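Citryl-CoA lyase (Hydrogenobacter thermophilus, PDB 6HXP) probably cleaves citryl-CoA into acetyl-CoA and oxaloacetate, and is seen here with coenzyme A bound. Local coordinates at residues D105-F109 against I134-G138; F161-C166 against A194-M199. The contacts are given in a common frame with arbitrary orientation. Residues are numbered along the deposited sequence.

Interaction 1. Residues D105-F109 against I134-G138; sequences DAMRF and IPGYG. With COA (coenzyme A), chain B.
A turn of the coenzyme A pocket packs against helix 101-116 at residues 105-109. These residues are regular alpha-helix, with Phe109 N hydrogen-bonded to Asp105 O (3.0 Å). Ile134 to Tyr137 form a type II beta turn, with Pro135 at phi/psi -71/139 and Gly136 at 90/9, a conformation in which a CB would jam against the preceding carbonyl and also come tight against Ala106. The closest backbone approach is Ala106 to Pro135, 4.7 Å between CA atoms. Contacts between the segments are apolar or van der Waals, with no hydrogen bond. Pro135, its ring C-gamma endo, sits on the helix: its CG lies 3.5 Å from Asp105 O and 3.7 Å from Phe109 CB, its CB 4.2 Å from Ala106 CB. Phe109 (chi1 t, chi2 69°) offers one ring face to Ile134 (chi1 m), whose CG2 makes a CH-pi contact 3.9 Å from the ring centroid; Phe109 CE2 meets Tyr137 CE1 at 3.9 Å. Tyr137 OH hydrogen-bonds to Ala169 O on helix 164-180. Polar contacts go to coenzyme A through the turn's backbone: Ile134 N donates to N1A (3.0 Å), N6A donates to Ile134 O (2.9 Å) and Tyr137 O (3.0 Å), and Gly136 N donates to O5P (3.1 Å). Asp105 OD2 lies 3.4 Å from C2P, next to the thiol end. Adenine is thus read by main-chain atoms, which suit its N1A acceptor and N6A donor, while Pro135, Ile134 and Tyr137 meet the helix by apolar contact.

Interaction 2. Residues F161-C166 against A194-M199; sequences FYGEHC and AIASEM
In this all-helical part of the citrate synthase-like fold, the first turn of helix 164-180 meets the C-terminal part of helix 188-198, and a carboxylate from the second helix receives backbone N-H groups at the N terminus of the first. Gly163 occupies the N-cap position, after Tyr162 (phi/psi -47/121, polyproline-like). The nearest backbones are Cys166 and Ala194, 5.1 Å between CA atoms. Glu198 is the centre: chi1 t (-153°), chi2 p and chi3 84° fold its side chain over to the helix start. Its OE2 accepts from His165 N (3.0 Å) and, in a His-carboxylate hydrogen bond, from His165 ND1 (2.9 Å), its OE1 from Cys166 N (2.9 Å) and, weakly, from Gly163 N (2.9 Å). A CB on Gly163 would clash with Glu198 CD. His165 (chi1 m, chi2 93°) turns the edge of its ring to Glu198 and a face towards Ser197 O, with Ser197 CB in an off-centre CH-pi contact 4.2 Å from the ring centroid. Ser197 OG (chi1 m) is hydrogen-bonded to Ala193 O within its own helix and to Gln111 NE2 of helix 101-116. Cys166 (chi1 m) places SG 4.2 Å from Ile195 CG1 and 4.4 Å from Ala194 CB. Phe161 (chi1 t, chi2 -87°), in the loop before the helix, packs against Ile195, Glu198 and Met199: CE1 is 3.9 Å from Ile195 CG2, and CZ is 3.6 Å from Glu198 CB and 4.0 Å from Met199 CG. Met53 of helix 48-60 adjoins both Phe161 and Met199. At the ring's edge, Phe161 CZ lies 3.6 Å from Ile195 O.

How the interactions relate
The two contacts follow one another along the chain: interaction 1 closes at 138 before interaction 2 opens at 161. Their centres lie 14 Å apart, both within the citrate synthase-type C-terminal region. They touch directly where helix 101-116 meets helix 188-198: Met107 CE is 3.7 Å from Ala196 CB, and Met107 CG is 3.8 Å from Ser197 OG. Helix 164-180 also joins them, starting at interaction 2 and running on past Tyr137 and Ile134 of interaction 1 towards Lys180, which hydrogen-bonds to coenzyme A. Interaction 1 therefore forms part of the coenzyme A pocket, whereas interaction 2 joins helices 164-180 and 188-198 away from the ligand, the side chain of Ala194 being about 13 Å from coenzyme A.

Interaction 1. Residues D105-F109 against I134-G138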
ATOM      1  N   ASP A 105      22.333   3.183   0.923  1.00 24.75           N
ATOM      2  CA  ASP A 105      23.607   2.562   0.658  1.00 25.23           C
ATOM      3  C   ASP A 105      24.733   3.588   0.566  1.00 25.77           C
ATOM      4  O   ASP A 105      25.820   3.340   1.074  1.00 27.02           O
ATOM      5  CB  ASP A 105      23.554   1.727  -0.619  1.00 26.96           C
ATOM      6  CG  ASP A 105      22.483   0.641  -0.600  1.00 38.44           C
ATOM      7  OD1 ASP A 105      22.125   0.178   0.510  1.00 37.71           O
ATOM      8  OD2 ASP A 105      22.015   0.267  -1.685  1.00 45.04           O
ATOM      9  N   ALA A 106      24.495   4.676  -0.151  1.00 23.45           N
ATOM     10  CA  ALA A 106      25.513   5.722  -0.316  1.00 24.65           C
ATOM     11  C   ALA A 106      25.788   6.421   1.009  1.00 26.22           C
ATOM     12  O   ALA A 106      26.951   6.692   1.297  1.00 26.37           O
ATOM     13  CB  ALA A 106      25.064   6.725  -1.352  1.00 24.18           C
ATOM     14  N   MET A 107      24.765   6.645   1.852  1.00 22.96           N
ATOM     15  CA  MET A 107      25.039   7.247   3.163  1.00 22.65           C
ATOM     16  C   MET A 107      25.907   6.324   4.000  1.00 26.53           C
ATOM     17  O   MET A 107      26.810   6.790   4.677  1.00 25.77           O
ATOM     18  CB  MET A 107      23.738   7.536   3.921  1.00 23.66           C
ATOM     19  CG  MET A 107      22.985   8.752   3.397  1.00 23.10           C
ATOM     20  SD  MET A 107      21.504   9.123   4.351  1.00 24.12           S
ATOM     21  CE  MET A 107      22.217   9.824   5.872  1.00 23.51           C
ATOM     22  N   ARG A 108      25.646   5.009   3.967  1.00 25.31           N
ATOM     23  CA  ARG A 108      26.468   4.078   4.759  1.00 26.30           C
ATOM     24  C   ARG A 108      27.905   4.075   4.250  1.00 28.66           C
ATOM     25  O   ARG A 108      28.853   4.131   5.031  1.00 30.33           O
ATOM     26  CB  ARG A 108      25.853   2.681   4.657  1.00 27.62           C
ATOM     27  CG  ARG A 108      26.463   1.696   5.611  1.00 32.04           C
ATOM     28  CD  ARG A 108      25.779   0.350   5.503  1.00 32.66           C
ATOM     29  NE  ARG A 108      26.216  -0.497   6.618  1.00 50.12           N
ATOM     30  CZ  ARG A 108      25.753  -1.720   6.854  1.00 69.01           C
ATOM     31  NH1 ARG A 108      24.890  -2.282   6.019  1.00 51.62           N
ATOM     32  NH2 ARG A 108      26.172  -2.401   7.912  1.00 64.10           N
ATOM     33  N   PHE A 109      28.065   4.027   2.923  1.00 27.35           N
ATOM     34  CA  PHE A 109      29.389   4.017   2.302  1.00 27.80           C
ATOM     35  C   PHE A 109      30.186   5.302   2.646  1.00 30.46           C
ATOM     36  O   PHE A 109      31.353   5.216   3.035  1.00 30.56           O
ATOM     37  CB  PHE A 109      29.236   3.909   0.777  1.00 27.95           C
ATOM     38  CG  PHE A 109      30.512   4.166   0.016  1.00 30.35           C
ATOM     39  CD1 PHE A 109      31.560   3.275   0.082  1.00 34.46           C
ATOM     40  CD2 PHE A 109      30.673   5.324  -0.729  1.00 32.73           C
ATOM     41  CE1 PHE A 109      32.757   3.525  -0.600  1.00 36.60           C
ATOM     42  CE2 PHE A 109      31.863   5.577  -1.410  1.00 34.56           C
ATOM     43  CZ  PHE A 109      32.906   4.681  -1.328  1.00 34.12           C
ATOM     44  N   ILE A 134      29.734   0.698  -6.389  1.00 37.68           N
ATOM     45  CA  ILE A 134      29.962   1.740  -5.393  1.00 34.33           C
ATOM     46  C   ILE A 134      28.684   2.573  -5.362  1.00 35.30           C
ATOM     47  O   ILE A 134      28.332   3.186  -6.373  1.00 33.56           O
ATOM     48  CB  ILE A 134      31.218   2.592  -5.674  1.00 38.46           C
ATOM     49  CG1 ILE A 134      32.461   1.693  -5.884  1.00 42.81           C
ATOM     50  CG2 ILE A 134      31.462   3.530  -4.473  1.00 36.74           C
ATOM     51  CD1 ILE A 134      33.561   2.374  -6.636  1.00 50.42           C
ATOM     52  N   PRO A 135      27.959   2.630  -4.228  1.00 31.14           N
ATOM     53  CA  PRO A 135      26.673   3.338  -4.236  1.00 29.65           C
ATOM     54  C   PRO A 135      26.781   4.835  -4.342  1.00 30.48           C
ATOM     55  O   PRO A 135      27.636   5.444  -3.688  1.00 31.18           O
ATOM     56  CB  PRO A 135      26.030   2.930  -2.899  1.00 31.05           C
ATOM     57  CG  PRO A 135      27.179   2.610  -2.037  1.00 35.55           C
ATOM     58  CD  PRO A 135      28.206   1.982  -2.926  1.00 33.32           C
ATOM     59  N   GLY A 136      25.901   5.423  -5.147  1.00 28.24           N
ATOM     60  CA  GLY A 136      25.866   6.865  -5.358  1.00 27.43           C
ATOM     61  C   GLY A 136      26.723   7.358  -6.510  1.00 28.70           C
ATOM     62  O   GLY A 136      26.831   8.577  -6.682  1.00 28.13           O
ATOM     63  N   TYR A 137      27.290   6.434  -7.338  1.00 29.32           N
ATOM     64  CA  TYR A 137      28.145   6.792  -8.453  1.00 30.68           C
ATOM     65  C   TYR A 137      27.632   6.199  -9.747  1.00 35.65           C
ATOM     66  O   TYR A 137      27.090   5.087  -9.765  1.00 35.02           O
ATOM     67  CB  TYR A 137      29.582   6.332  -8.197  1.00 32.39           C
ATOM     68  CG  TYR A 137      30.162   7.020  -6.986  1.00 31.46           C
ATOM     69  CD1 TYR A 137      29.964   6.504  -5.713  1.00 33.50           C
ATOM     70  CD2 TYR A 137      30.805   8.246  -7.101  1.00 31.05           C
ATOM     71  CE1 TYR A 137      30.342   7.213  -4.580  1.00 32.65           C
ATOM     72  CE2 TYR A 137      31.264   8.925  -5.978  1.00 30.02           C
ATOM     73  CZ  TYR A 137      31.024   8.408  -4.715  1.00 30.62           C
ATOM     74  OH  TYR A 137      31.389   9.091  -3.583  1.00 31.30           O
ATOM     75  N   GLY A 138      27.865   6.946 -10.820  1.00 35.01           N
ATOM     76  CA  GLY A 138      27.486   6.577 -12.168  1.00 36.36           C
ATOM     77  C   GLY A 138      26.145   7.102 -12.631  1.00 39.17           C
ATOM     78  O   GLY A 138      25.225   7.284 -11.843  1.00 37.92           O
TER
HETATM   79  N1A COA B 300      30.783   1.492  -9.076  0.73121.98           N
HETATM   80  C2A COA B 300      31.700   0.750  -9.710  0.73122.09           C
HETATM   81  N3A COA B 300      31.754   0.411 -11.003  0.73122.41           N
HETATM   82  C4A COA B 300      30.714   0.917 -11.680  0.73123.10           C
HETATM   83  C5A COA B 300      29.687   1.692 -11.161  0.73122.76           C
HETATM   84  C6A COA B 300      29.746   1.991  -9.786  0.73121.89           C
HETATM   85  N6A COA B 300      28.849   2.756  -9.157  0.73121.23           N
HETATM   86  N7A COA B 300      28.794   2.052 -12.158  0.73123.11           N
HETATM   87  C8A COA B 300      29.298   1.508 -13.238  0.73123.70           C
HETATM   88  N9A COA B 300      30.462   0.814 -13.026  0.73124.16           N
HETATM   89  C1B COA B 300      31.325   0.182 -14.024  0.73125.09           C
HETATM   90  C2B COA B 300      30.619  -0.304 -15.303  0.73125.60           C
HETATM   91  O2B COA B 300      30.365  -1.702 -15.226  0.73125.44           O
HETATM   92  C3B COA B 300      31.672   0.026 -16.356  0.73126.66           C
HETATM   93  O3B COA B 300      32.740  -0.947 -16.310  0.73127.99           O
HETATM   94  P3B COA B 300      33.707  -1.380 -17.543  0.73128.04           P
HETATM   95  O7A COA B 300      33.318  -0.695 -18.816  0.73128.02           O
HETATM   96  O8A COA B 300      35.134  -1.038 -17.101  0.73127.15           O
HETATM   97  O9A COA B 300      33.592  -2.907 -17.631  0.73128.20           O
HETATM   98  C4B COA B 300      32.253   1.336 -15.838  0.73126.10           C
HETATM   99  O4B COA B 300      32.314   1.123 -14.413  0.73125.40           O
HETATM  100  C5B COA B 300      31.453   2.586 -16.110  0.73126.21           C
HETATM  101  O5B COA B 300      30.969   2.594 -17.469  0.73126.37           O
HETATM  102  P1A COA B 300      29.649   3.441 -17.890  0.73126.57           P
HETATM  103  O1A COA B 300      29.267   3.143 -19.289  0.73127.39           O
HETATM  104  O2A COA B 300      29.985   4.910 -17.627  0.73126.44           O
HETATM  105  O3A COA B 300      28.481   3.039 -16.884  0.73125.25           O
HETATM  106  P2A COA B 300      27.109   2.256 -17.078  0.73124.61           P
HETATM  107  O4A COA B 300      26.352   2.813 -18.223  0.73125.00           O
HETATM  108  O5A COA B 300      27.472   0.778 -17.240  0.73124.93           O
HETATM  109  O6A COA B 300      26.287   2.347 -15.671  0.73123.02           O
HETATM  110  CBP COA B 300      24.344   2.855 -14.295  0.73119.32           C
HETATM  111  CCP COA B 300      25.130   3.198 -15.556  0.73121.15           C
HETATM  112  CDP COA B 300      23.508   4.084 -13.905  0.73119.16           C
HETATM  113  CEP COA B 300      23.394   1.695 -14.624  0.73119.21           C
HETATM  114  CAP COA B 300      25.248   2.436 -13.106  0.73117.82           C
HETATM  115  OAP COA B 300      26.442   3.198 -13.007  0.73117.39           O
HETATM  116  C9P COA B 300      24.527   2.406 -11.762  0.73116.64           C
HETATM  117  O9P COA B 300      23.831   1.442 -11.451  0.73116.92           O
HETATM  118  N8P COA B 300      24.728   3.449 -10.952  0.73115.02           N
HETATM  119  C7P COA B 300      24.240   3.489  -9.579  0.73113.39           C
HETATM  120  C6P COA B 300      25.060   2.604  -8.662  0.73111.92           C
HETATM  121  C5P COA B 300      24.381   2.360  -7.335  0.73110.82           C
HETATM  122  O5P COA B 300      24.085   3.294  -6.592  0.73110.14           O
HETATM  123  N4P COA B 300      24.164   1.081  -7.022  0.73110.50           N
HETATM  124  C3P COA B 300      24.040   0.587  -5.657  0.73110.24           C
HETATM  125  C2P COA B 300      22.732   0.956  -4.983  0.73110.22           C
HETATM  126  S1P COA B 300      21.387   0.343  -6.034  0.73111.08           S

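Interaction 2. Residues F161-C166 against A194-M199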
ATOM      1  N   PHE A 161      29.013  25.015   4.208  1.00 28.33           N
ATOM      2  CA  PHE A 161      28.448  23.792   4.750  1.00 26.82           C
ATOM      3  C   PHE A 161      29.281  22.585   4.317  1.00 29.19           C
ATOM      4  O   PHE A 161      29.406  21.615   5.059  1.00 29.05           O
ATOM      5  CB  PHE A 161      26.997  23.638   4.259  1.00 26.25           C
ATOM      6  CG  PHE A 161      26.384  22.301   4.544  1.00 26.51           C
ATOM      7  CD1 PHE A 161      26.535  21.247   3.661  1.00 27.55           C
ATOM      8  CD2 PHE A 161      25.609  22.112   5.660  1.00 29.12           C
ATOM      9  CE1 PHE A 161      25.956  20.010   3.926  1.00 27.22           C
ATOM     10  CE2 PHE A 161      24.982  20.898   5.891  1.00 29.44           C
ATOM     11  CZ  PHE A 161      25.182  19.852   5.040  1.00 25.97           C
ATOM     12  N   TYR A 162      29.804  22.626   3.092  1.00 28.05           N
ATOM     13  CA  TYR A 162      30.634  21.575   2.522  1.00 26.42           C
ATOM     14  C   TYR A 162      31.700  21.153   3.519  1.00 29.52           C
ATOM     15  O   TYR A 162      32.509  21.977   3.946  1.00 32.40           O
ATOM     16  CB  TYR A 162      31.250  22.090   1.217  1.00 28.67           C
ATOM     17  CG  TYR A 162      31.971  21.056   0.388  1.00 29.65           C
ATOM     18  CD1 TYR A 162      33.281  20.695   0.676  1.00 33.09           C
ATOM     19  CD2 TYR A 162      31.382  20.519  -0.746  1.00 29.51           C
ATOM     20  CE1 TYR A 162      33.991  19.828  -0.154  1.00 34.54           C
ATOM     21  CE2 TYR A 162      32.089  19.681  -1.598  1.00 30.61           C
ATOM     22  CZ  TYR A 162      33.369  19.284  -1.265  1.00 33.79           C
ATOM     23  OH  TYR A 162      34.056  18.444  -2.107  1.00 36.78           O
ATOM     24  N   GLY A 163      31.698  19.871   3.874  1.00 27.26           N
ATOM     25  CA  GLY A 163      32.629  19.346   4.856  1.00 29.33           C
ATOM     26  C   GLY A 163      33.226  18.016   4.473  1.00 32.12           C
ATOM     27  O   GLY A 163      33.316  17.684   3.291  1.00 30.79           O
ATOM     28  N   GLU A 164      33.623  17.265   5.479  1.00 30.49           N
ATOM     29  CA  GLU A 164      34.355  16.006   5.302  1.00 29.86           C
ATOM     30  C   GLU A 164      33.597  14.960   4.496  1.00 30.51           C
ATOM     31  O   GLU A 164      34.205  14.257   3.693  1.00 30.73           O
ATOM     32  CB  GLU A 164      34.793  15.419   6.663  1.00 32.87           C
ATOM     33  CG  GLU A 164      33.670  15.065   7.623  1.00 38.91           C
ATOM     34  CD  GLU A 164      34.120  14.629   9.006  1.00 61.50           C
ATOM     35  OE1 GLU A 164      35.331  14.371   9.178  1.00 47.47           O
ATOM     36  OE2 GLU A 164      33.263  14.527   9.913  1.00 54.22           O
ATOM     37  N   HIS A 165      32.266  14.876   4.690  1.00 28.15           N
ATOM     38  CA  HIS A 165      31.456  13.917   3.940  1.00 26.08           C
ATOM     39  C   HIS A 165      31.297  14.301   2.470  1.00 28.16           C
ATOM     40  O   HIS A 165      31.405  13.449   1.592  1.00 27.60           O
ATOM     41  CB  HIS A 165      30.101  13.672   4.622  1.00 25.70           C
ATOM     42  CG  HIS A 165      30.231  13.022   5.970  1.00 28.02           C
ATOM     43  ND1 HIS A 165      30.301  13.779   7.139  1.00 30.42           N
ATOM     44  CD2 HIS A 165      30.334  11.715   6.293  1.00 29.99           C
ATOM     45  CE1 HIS A 165      30.449  12.900   8.130  1.00 31.14           C
ATOM     46  NE2 HIS A 165      30.470  11.649   7.675  1.00 31.93           N
ATOM     47  N   CYS A 166      31.049  15.580   2.203  1.00 25.71           N
ATOM     48  CA  CYS A 166      30.966  16.076   0.822  1.00 26.36           C
ATOM     49  C   CYS A 166      32.305  15.852   0.118  1.00 30.07           C
ATOM     50  O   CYS A 166      32.348  15.390  -1.035  1.00 29.85           O
ATOM     51  CB  CYS A 166      30.585  17.541   0.791  1.00 26.64           C
ATOM     52  SG  CYS A 166      28.895  17.866   1.314  1.00 29.69           S
ATOM     53  N   ALA A 194      25.658  12.465   0.754  1.00 22.72           N
ATOM     54  CA  ALA A 194      26.760  13.177   1.355  1.00 22.89           C
ATOM     55  C   ALA A 194      26.265  14.319   2.231  1.00 22.75           C
ATOM     56  O   ALA A 194      26.755  14.525   3.346  1.00 24.12           O
ATOM     57  CB  ALA A 194      27.656  13.741   0.267  1.00 25.55           C
ATOM     58  N   ILE A 195      25.277  15.055   1.748  1.00 22.11           N
ATOM     59  CA  ILE A 195      24.759  16.222   2.471  1.00 22.48           C
ATOM     60  C   ILE A 195      24.033  15.759   3.738  1.00 23.68           C
ATOM     61  O   ILE A 195      24.237  16.337   4.792  1.00 23.31           O
ATOM     62  CB  ILE A 195      23.865  17.035   1.532  1.00 24.02           C
ATOM     63  CG1 ILE A 195      24.757  17.724   0.471  1.00 27.32           C
ATOM     64  CG2 ILE A 195      23.028  18.083   2.281  1.00 25.68           C
ATOM     65  CD1 ILE A 195      24.072  18.048  -0.733  1.00 31.34           C
ATOM     66  N   ALA A 196      23.195  14.726   3.636  1.00 21.78           N
ATOM     67  CA  ALA A 196      22.485  14.230   4.810  1.00 21.79           C
ATOM     68  C   ALA A 196      23.497  13.674   5.821  1.00 23.59           C
ATOM     69  O   ALA A 196      23.306  13.803   7.029  1.00 23.77           O
ATOM     70  CB  ALA A 196      21.487  13.151   4.415  1.00 22.51           C
ATOM     71  N   SER A 197      24.585  13.075   5.342  1.00 21.83           N
ATOM     72  CA  SER A 197      25.639  12.584   6.237  1.00 23.16           C
ATOM     73  C   SER A 197      26.363  13.717   6.911  1.00 24.70           C
ATOM     74  O   SER A 197      26.661  13.643   8.101  1.00 25.82           O
ATOM     75  CB  SER A 197      26.612  11.690   5.478  1.00 24.80           C
ATOM     76  OG  SER A 197      25.984  10.526   4.952  1.00 25.42           O
ATOM     77  N   GLU A 198      26.610  14.807   6.164  1.00 23.79           N
ATOM     78  CA  GLU A 198      27.242  16.015   6.714  1.00 24.00           C
ATOM     79  C   GLU A 198      26.404  16.574   7.868  1.00 26.98           C
ATOM     80  O   GLU A 198      26.977  17.159   8.812  1.00 28.51           O
ATOM     81  CB  GLU A 198      27.439  17.076   5.630  1.00 25.63           C
ATOM     82  CG  GLU A 198      28.601  18.005   5.917  1.00 26.67           C
ATOM     83  CD  GLU A 198      29.905  17.354   5.513  1.00 29.41           C
ATOM     84  OE1 GLU A 198      30.249  17.436   4.310  1.00 27.90           O
ATOM     85  OE2 GLU A 198      30.474  16.600   6.332  1.00 30.15           O
ATOM     86  N   MET A 199      25.052  16.453   7.776  0.68 24.36           N
ATOM     87  CA  MET A 199      24.091  16.867   8.817  0.68 23.32           C
ATOM     88  C   MET A 199      24.052  15.895  10.011  0.68 26.77           C
ATOM     89  O   MET A 199      23.334  16.164  10.965  0.68 28.55           O
ATOM     90  CB  MET A 199      22.653  16.946   8.246  0.68 23.89           C
ATOM     91  CG  MET A 199      22.429  18.054   7.258  0.68 26.20           C
ATOM     92  SD  MET A 199      20.856  17.855   6.451  0.68 25.52           S
ATOM     93  CE  MET A 199      20.828  19.254   5.344  0.68 25.10           C
TER